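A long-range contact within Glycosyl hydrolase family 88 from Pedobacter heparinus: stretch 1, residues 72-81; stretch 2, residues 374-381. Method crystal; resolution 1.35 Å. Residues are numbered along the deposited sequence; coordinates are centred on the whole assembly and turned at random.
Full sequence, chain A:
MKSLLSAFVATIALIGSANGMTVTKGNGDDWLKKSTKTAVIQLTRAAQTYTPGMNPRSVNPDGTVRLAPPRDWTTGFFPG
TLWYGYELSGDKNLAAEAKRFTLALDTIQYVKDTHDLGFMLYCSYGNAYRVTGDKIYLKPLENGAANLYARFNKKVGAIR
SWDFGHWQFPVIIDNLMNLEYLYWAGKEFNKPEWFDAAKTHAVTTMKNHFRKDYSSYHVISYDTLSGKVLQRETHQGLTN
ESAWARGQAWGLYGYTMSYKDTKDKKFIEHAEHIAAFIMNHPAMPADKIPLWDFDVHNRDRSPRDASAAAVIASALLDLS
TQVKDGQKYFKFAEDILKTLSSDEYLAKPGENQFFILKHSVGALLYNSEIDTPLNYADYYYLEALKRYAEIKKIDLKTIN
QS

Stretch 1 72-81: DWTTGFFPGT
Stretch 2, residues 374-381: LNYADYYY

How do two stretches nearly three hundred residues apart lie against each other? Asp72 to Thr75 form a type I turn, closed by Thr75 N to Asp72 O at 2.9 Å, and the chain is helical by Phe77 (phi/psi -66/-45) and remains so through Thr81. Leu374, extended at -139/138, is the N-cap of a second helix, 375-381. The helices run in roughly the same direction, 29° apart, with axes approaching to 8.6 Å. Phe77 CA lies 5.6 Å from Tyr376 CA, and Thr81 CA 4.8 Å from Tyr379 CA.

What fills the space between them? Phe77 (chi1 m, chi2 -66°) points toward the second helix as a knob among Asn375, Tyr376, Tyr379 and Tyr380. Tyr376 CB sits over its face, 3.4 Å from the ring centroid, in a CH-pi contact. The Phe77 edge meets the face of Tyr379 (chi1 t), with CD1 3.8 Å from Tyr379 CG, while Phe77 CE1 lies 3.7 Å from Tyr380 CE2. A flat apolar ring suits this aromatic pocket.

How does the turn join in? Tyr376 (p, chi2 89°) reaches Trp73 (p, chi2 -88°), whose CZ2 is 3.5 Å from Tyr376 CE2; the planes are inclined by 36°. Asn375 (p) donates from ND2 to Thr74 OG1 at 3.1 Å. That hydroxyl (Thr74 chi1 p) donates to Asp72 OD1 at 2.7 Å, linking the amide to the turn. Asn375 OD1 is buried without a partner.

Why can the helices come so close near Thr81? Gly80 leaves room for the Tyr379 ring: an ideal CB there would lie 2.5 Å from Tyr379 CE1. Thr81 (m) donates from OG1 to Phe77 O at 2.9 Å, and water 1 bridges Thr81 OG1 (2.8 Å) and Asn375 O (2.9 Å), donating to both. Altogether 497 Å² is buried.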

ATOM      1  N   ASP A  72       4.826  10.961  10.290  1.00 13.23           N
ATOM      2  CA  ASP A  72       4.681  10.913   8.824  1.00 12.11           C
ATOM      3  C   ASP A  72       3.930   9.652   8.407  1.00 10.30           C
ATOM      4  O   ASP A  72       4.266   8.547   8.846  1.00 10.84           O
ATOM      5  CB  ASP A  72       6.087  10.955   8.214  1.00 12.08           C
ATOM      6  CG  ASP A  72       6.106  10.983   6.703  1.00 12.35           C
ATOM      7  OD1 ASP A  72       5.735   9.982   6.077  1.00 12.56           O
ATOM      8  OD2 ASP A  72       6.607  11.979   6.138  1.00 14.10           O
ATOM      9  N   TRP A  73       2.950   9.786   7.516  1.00 10.63           N
ATOM     10  CA  TRP A  73       2.114   8.640   7.161  1.00  9.65           C
ATOM     11  C   TRP A  73       2.871   7.475   6.520  1.00  9.02           C
ATOM     12  O   TRP A  73       2.366   6.339   6.502  1.00  9.79           O
ATOM     13  CB  TRP A  73       0.967   9.062   6.248  1.00 10.82           C
ATOM     14  CG  TRP A  73       1.325   9.246   4.782  1.00 11.22           C
ATOM     15  CD1 TRP A  73       1.784  10.383   4.186  1.00 12.66           C
ATOM     16  CD2 TRP A  73       1.191   8.267   3.738  1.00 11.52           C
ATOM     17  NE1 TRP A  73       1.935  10.175   2.818  1.00 12.18           N
ATOM     18  CE2 TRP A  73       1.576   8.883   2.524  1.00 12.39           C
ATOM     19  CE3 TRP A  73       0.768   6.931   3.715  1.00 12.05           C
ATOM     20  CZ2 TRP A  73       1.568   8.204   1.295  1.00 12.94           C
ATOM     21  CZ3 TRP A  73       0.756   6.254   2.502  1.00 12.16           C
ATOM     22  CH2 TRP A  73       1.159   6.892   1.302  1.00 12.64           C
ATOM     23  N   THR A  74       4.063   7.745   5.979  1.00  9.33           N
ATOM     24  CA  THR A  74       4.834   6.714   5.320  1.00  9.05           C
ATOM     25  C   THR A  74       5.853   6.076   6.252  1.00  9.20           C
ATOM     26  O   THR A  74       6.601   5.221   5.814  1.00  9.84           O
ATOM     27  CB  THR A  74       5.629   7.254   4.092  1.00  9.10           C
ATOM     28  OG1 THR A  74       6.762   8.011   4.554  1.00 10.34           O
ATOM     29  CG2 THR A  74       4.751   8.113   3.169  1.00  9.97           C
ATOM     30  N   THR A  75       5.878   6.459   7.534  1.00  8.94           N
ATOM     31  CA  THR A  75       7.007   6.098   8.374  1.00 10.12           C
ATOM     32  C   THR A  75       7.122   4.579   8.636  1.00  9.50           C
ATOM     33  O   THR A  75       8.214   4.061   8.899  1.00 10.66           O
ATOM     34  CB  THR A  75       6.967   6.905   9.683  1.00  9.80           C
ATOM     35  OG1 THR A  75       8.251   6.852  10.307  1.00 10.74           O
ATOM     36  CG2 THR A  75       5.902   6.374  10.641  1.00 11.61           C
ATOM     37  N   GLY A  76       6.002   3.866   8.591  1.00  9.89           N
ATOM     38  CA  GLY A  76       6.005   2.435   8.836  1.00 10.73           C
ATOM     39  C   GLY A  76       6.498   1.586   7.687  1.00  9.42           C
ATOM     40  O   GLY A  76       6.785   0.398   7.902  1.00  9.59           O
ATOM     41  N   PHE A  77       6.586   2.135   6.466  1.00  8.88           N
ATOM     42  CA  PHE A  77       6.921   1.304   5.315  1.00  9.46           C
ATOM     43  C   PHE A  77       8.335   0.730   5.348  1.00  9.23           C
ATOM     44  O   PHE A  77       8.512  -0.443   5.067  1.00 10.61           O
ATOM     45  CB  PHE A  77       6.689   2.047   3.998  1.00  8.74           C
ATOM     46  CG  PHE A  77       5.230   2.289   3.715  1.00  8.21           C
ATOM     47  CD1 PHE A  77       4.365   1.213   3.472  1.00  8.91           C
ATOM     48  CD2 PHE A  77       4.721   3.583   3.686  1.00  9.13           C
ATOM     49  CE1 PHE A  77       3.020   1.415   3.171  1.00  9.12           C
ATOM     50  CE2 PHE A  77       3.368   3.806   3.405  1.00  9.09           C
ATOM     51  CZ  PHE A  77       2.508   2.720   3.162  1.00  9.89           C
ATOM     52  N   PHE A  78       9.345   1.530   5.686  1.00  9.39           N
ATOM     53  CA  PHE A  78      10.724   1.033   5.702  1.00  9.98           C
ATOM     54  C   PHE A  78      10.921  -0.155   6.671  1.00  9.60           C
ATOM     55  O   PHE A  78      11.428  -1.192   6.246  1.00 10.34           O
ATOM     56  CB  PHE A  78      11.714   2.146   5.965  1.00 10.54           C
ATOM     57  CG  PHE A  78      13.137   1.686   5.967  1.00 10.93           C
ATOM     58  CD1 PHE A  78      13.734   1.211   4.797  1.00 11.66           C
ATOM     59  CD2 PHE A  78      13.881   1.721   7.131  1.00 11.05           C
ATOM     60  CE1 PHE A  78      15.049   0.787   4.798  1.00 11.10           C
ATOM     61  CE2 PHE A  78      15.200   1.301   7.150  1.00 12.00           C
ATOM     62  CZ  PHE A  78      15.796   0.832   5.980  1.00 11.09           C
ATOM     63  N   PRO A  79      10.467  -0.051   7.945  1.00 10.31           N
ATOM     64  CA  PRO A  79      10.603  -1.262   8.771  1.00 11.95           C
ATOM     65  C   PRO A  79       9.818  -2.449   8.188  1.00 10.50           C
ATOM     66  O   PRO A  79      10.295  -3.578   8.243  1.00 11.00           O
ATOM     67  CB  PRO A  79      10.084  -0.843  10.149  1.00 13.09           C
ATOM     68  CG  PRO A  79       9.462   0.507   9.976  1.00 13.23           C
ATOM     69  CD  PRO A  79      10.038   1.123   8.721  1.00 10.45           C
ATOM     70  N   GLY A  80       8.655  -2.206   7.596  1.00 10.35           N
ATOM     71  CA  GLY A  80       7.923  -3.272   6.940  1.00 11.35           C
ATOM     72  C   GLY A  80       8.713  -3.922   5.824  1.00 10.37           C
ATOM     73  O   GLY A  80       8.712  -5.149   5.669  1.00 11.03           O
ATOM     74  N   THR A  81       9.399  -3.103   5.037  1.00 10.59           N
ATOM     75  CA  THR A  81      10.219  -3.594   3.926  1.00  9.78           C
ATOM     76  C   THR A  81      11.372  -4.449   4.447  1.00 10.20           C
ATOM     77  O   THR A  81      11.720  -5.484   3.848  1.00 10.68           O
ATOM     78  CB  THR A  81      10.711  -2.426   3.058  1.00 10.07           C
ATOM     79  OG1 THR A  81       9.569  -1.639   2.702  1.00 10.03           O
ATOM     80  CG2 THR A  81      11.385  -2.932   1.786  1.00 10.83           C
ATOM     81  N   LEU A 374      10.054   5.865  -3.665  1.00  9.71           N
ATOM     82  CA  LEU A 374       9.205   6.077  -2.506  1.00  9.82           C
ATOM     83  C   LEU A 374       9.203   4.817  -1.678  1.00  8.42           C
ATOM     84  O   LEU A 374       9.135   3.697  -2.205  1.00  9.76           O
ATOM     85  CB  LEU A 374       7.797   6.458  -2.950  1.00 10.33           C
ATOM     86  CG  LEU A 374       7.568   7.992  -3.035  1.00 13.26           C
ATOM     87  CD1 LEU A 374       6.380   8.328  -3.918  1.00 15.41           C
ATOM     88  CD2 LEU A 374       7.352   8.508  -1.587  1.00 14.16           C
ATOM     89  N   ASN A 375       9.277   4.986  -0.361  1.00  7.78           N
ATOM     90  CA  ASN A 375       9.363   3.839   0.523  1.00  8.40           C
ATOM     91  C   ASN A 375       8.213   2.833   0.363  1.00  7.29           C
ATOM     92  O   ASN A 375       8.444   1.615   0.403  1.00  8.66           O
ATOM     93  CB  ASN A 375       9.577   4.279   1.975  1.00  9.32           C
ATOM     94  CG  ASN A 375       8.494   5.228   2.514  1.00  9.28           C
ATOM     95  OD1 ASN A 375       7.410   5.407   1.922  1.00  9.60           O
ATOM     96  ND2 ASN A 375       8.786   5.842   3.664  1.00  9.31           N
ATOM     97  N   TYR A 376       7.002   3.300   0.076  1.00  8.04           N
ATOM     98  CA  TYR A 376       5.901   2.354  -0.091  1.00  8.93           C
ATOM     99  C   TYR A 376       5.940   1.604  -1.412  1.00  7.66           C
ATOM    100  O   TYR A 376       5.437   0.482  -1.486  1.00  8.90           O
ATOM    101  CB  TYR A 376       4.532   2.978   0.141  1.00  9.33           C
ATOM    102  CG  TYR A 376       4.255   4.286  -0.585  1.00  8.21           C
ATOM    103  CD1 TYR A 376       3.711   4.301  -1.876  1.00  9.50           C
ATOM    104  CD2 TYR A 376       4.490   5.512   0.045  1.00  9.09           C
ATOM    105  CE1 TYR A 376       3.425   5.494  -2.520  1.00 10.07           C
ATOM    106  CE2 TYR A 376       4.195   6.729  -0.582  1.00  9.20           C
ATOM    107  CZ  TYR A 376       3.660   6.705  -1.870  1.00 10.29           C
ATOM    108  OH  TYR A 376       3.333   7.874  -2.523  1.00 11.81           O
ATOM    109  N   ALA A 377       6.553   2.179  -2.452  1.00  7.80           N
ATOM    110  CA  ALA A 377       6.765   1.397  -3.682  1.00  8.28           C
ATOM    111  C   ALA A 377       7.624   0.184  -3.357  1.00  9.12           C
ATOM    112  O   ALA A 377       7.325  -0.936  -3.781  1.00  8.68           O
ATOM    113  CB  ALA A 377       7.407   2.223  -4.751  1.00 10.06           C
ATOM    114  N   ASP A 378       8.670   0.382  -2.557  1.00  8.81           N
ATOM    115  CA  ASP A 378       9.554  -0.728  -2.215  1.00  8.58           C
ATOM    116  C   ASP A 378       8.823  -1.781  -1.368  1.00  8.27           C
ATOM    117  O   ASP A 378       9.019  -2.990  -1.591  1.00  9.26           O
ATOM    118  CB  ASP A 378      10.787  -0.249  -1.443  1.00  9.97           C
ATOM    119  CG  ASP A 378      11.718   0.631  -2.259  1.00  9.90           C
ATOM    120  OD1 ASP A 378      11.512   0.816  -3.475  1.00  9.97           O
ATOM    121  OD2 ASP A 378      12.717   1.110  -1.681  1.00 10.76           O
ATOM    122  N   TYR A 379       7.988  -1.340  -0.420  1.00  8.01           N
ATOM    123  CA  TYR A 379       7.272  -2.236   0.453  1.00  8.71           C
ATOM    124  C   TYR A 379       6.355  -3.142  -0.362  1.00  7.57           C
ATOM    125  O   TYR A 379       6.412  -4.382  -0.237  1.00  8.92           O
ATOM    126  CB  TYR A 379       6.475  -1.387   1.430  1.00  8.61           C
ATOM    127  CG  TYR A 379       5.588  -2.198   2.339  1.00  7.88           C
ATOM    128  CD1 TYR A 379       6.074  -2.752   3.542  1.00  9.77           C
ATOM    129  CD2 TYR A 379       4.230  -2.409   2.021  1.00  9.23           C
ATOM    130  CE1 TYR A 379       5.234  -3.474   4.392  1.00 10.10           C
ATOM    131  CE2 TYR A 379       3.388  -3.142   2.868  1.00  9.58           C
ATOM    132  CZ  TYR A 379       3.901  -3.662   4.050  1.00  9.82           C
ATOM    133  OH  TYR A 379       3.111  -4.362   4.917  1.00 11.15           O
ATOM    134  N   TYR A 380       5.525  -2.551  -1.225  1.00  7.85           N
ATOM    135  CA  TYR A 380       4.583  -3.363  -2.000  1.00  9.21           C
ATOM    136  C   TYR A 380       5.275  -4.188  -3.080  1.00  8.28           C
ATOM    137  O   TYR A 380       4.812  -5.275  -3.414  1.00  8.98           O
ATOM    138  CB  TYR A 380       3.384  -2.545  -2.537  1.00  8.85           C
ATOM    139  CG  TYR A 380       2.507  -2.094  -1.386  1.00  8.16           C
ATOM    140  CD1 TYR A 380       1.713  -3.006  -0.670  1.00  9.04           C
ATOM    141  CD2 TYR A 380       2.544  -0.769  -0.953  1.00  7.94           C
ATOM    142  CE1 TYR A 380       0.940  -2.607   0.427  1.00  9.08           C
ATOM    143  CE2 TYR A 380       1.782  -0.353   0.141  1.00  9.16           C
ATOM    144  CZ  TYR A 380       0.986  -1.283   0.833  1.00  8.52           C
ATOM    145  OH  TYR A 380       0.286  -0.862   1.919  1.00  9.35           O
ATOM    146  N   TYR A 381       6.414  -3.712  -3.582  1.00  9.02           N
ATOM    147  CA  TYR A 381       7.199  -4.513  -4.500  1.00 10.00           C
ATOM    148  C   TYR A 381       7.743  -5.776  -3.839  1.00  8.98           C
ATOM    149  O   TYR A 381       7.589  -6.878  -4.371  1.00  9.69           O
ATOM    150  CB  TYR A 381       8.339  -3.668  -5.063  1.00  9.76           C
ATOM    151  CG  TYR A 381       9.336  -4.418  -5.909  1.00 10.53           C
ATOM    152  CD1 TYR A 381       8.974  -4.954  -7.144  1.00 10.81           C
ATOM    153  CD2 TYR A 381      10.645  -4.561  -5.488  1.00 10.16           C
ATOM    154  CE1 TYR A 381       9.920  -5.623  -7.959  1.00 10.90           C
ATOM    155  CE2 TYR A 381      11.595  -5.216  -6.275  1.00 11.04           C
ATOM    156  CZ  TYR A 381      11.223  -5.746  -7.505  1.00 11.76           C
ATOM    157  OH  TYR A 381      12.166  -6.395  -8.271  1.00 12.91           O
TER
HETATM  158  O   HOH W   1      10.572   0.903   2.265  1.00 12.02           O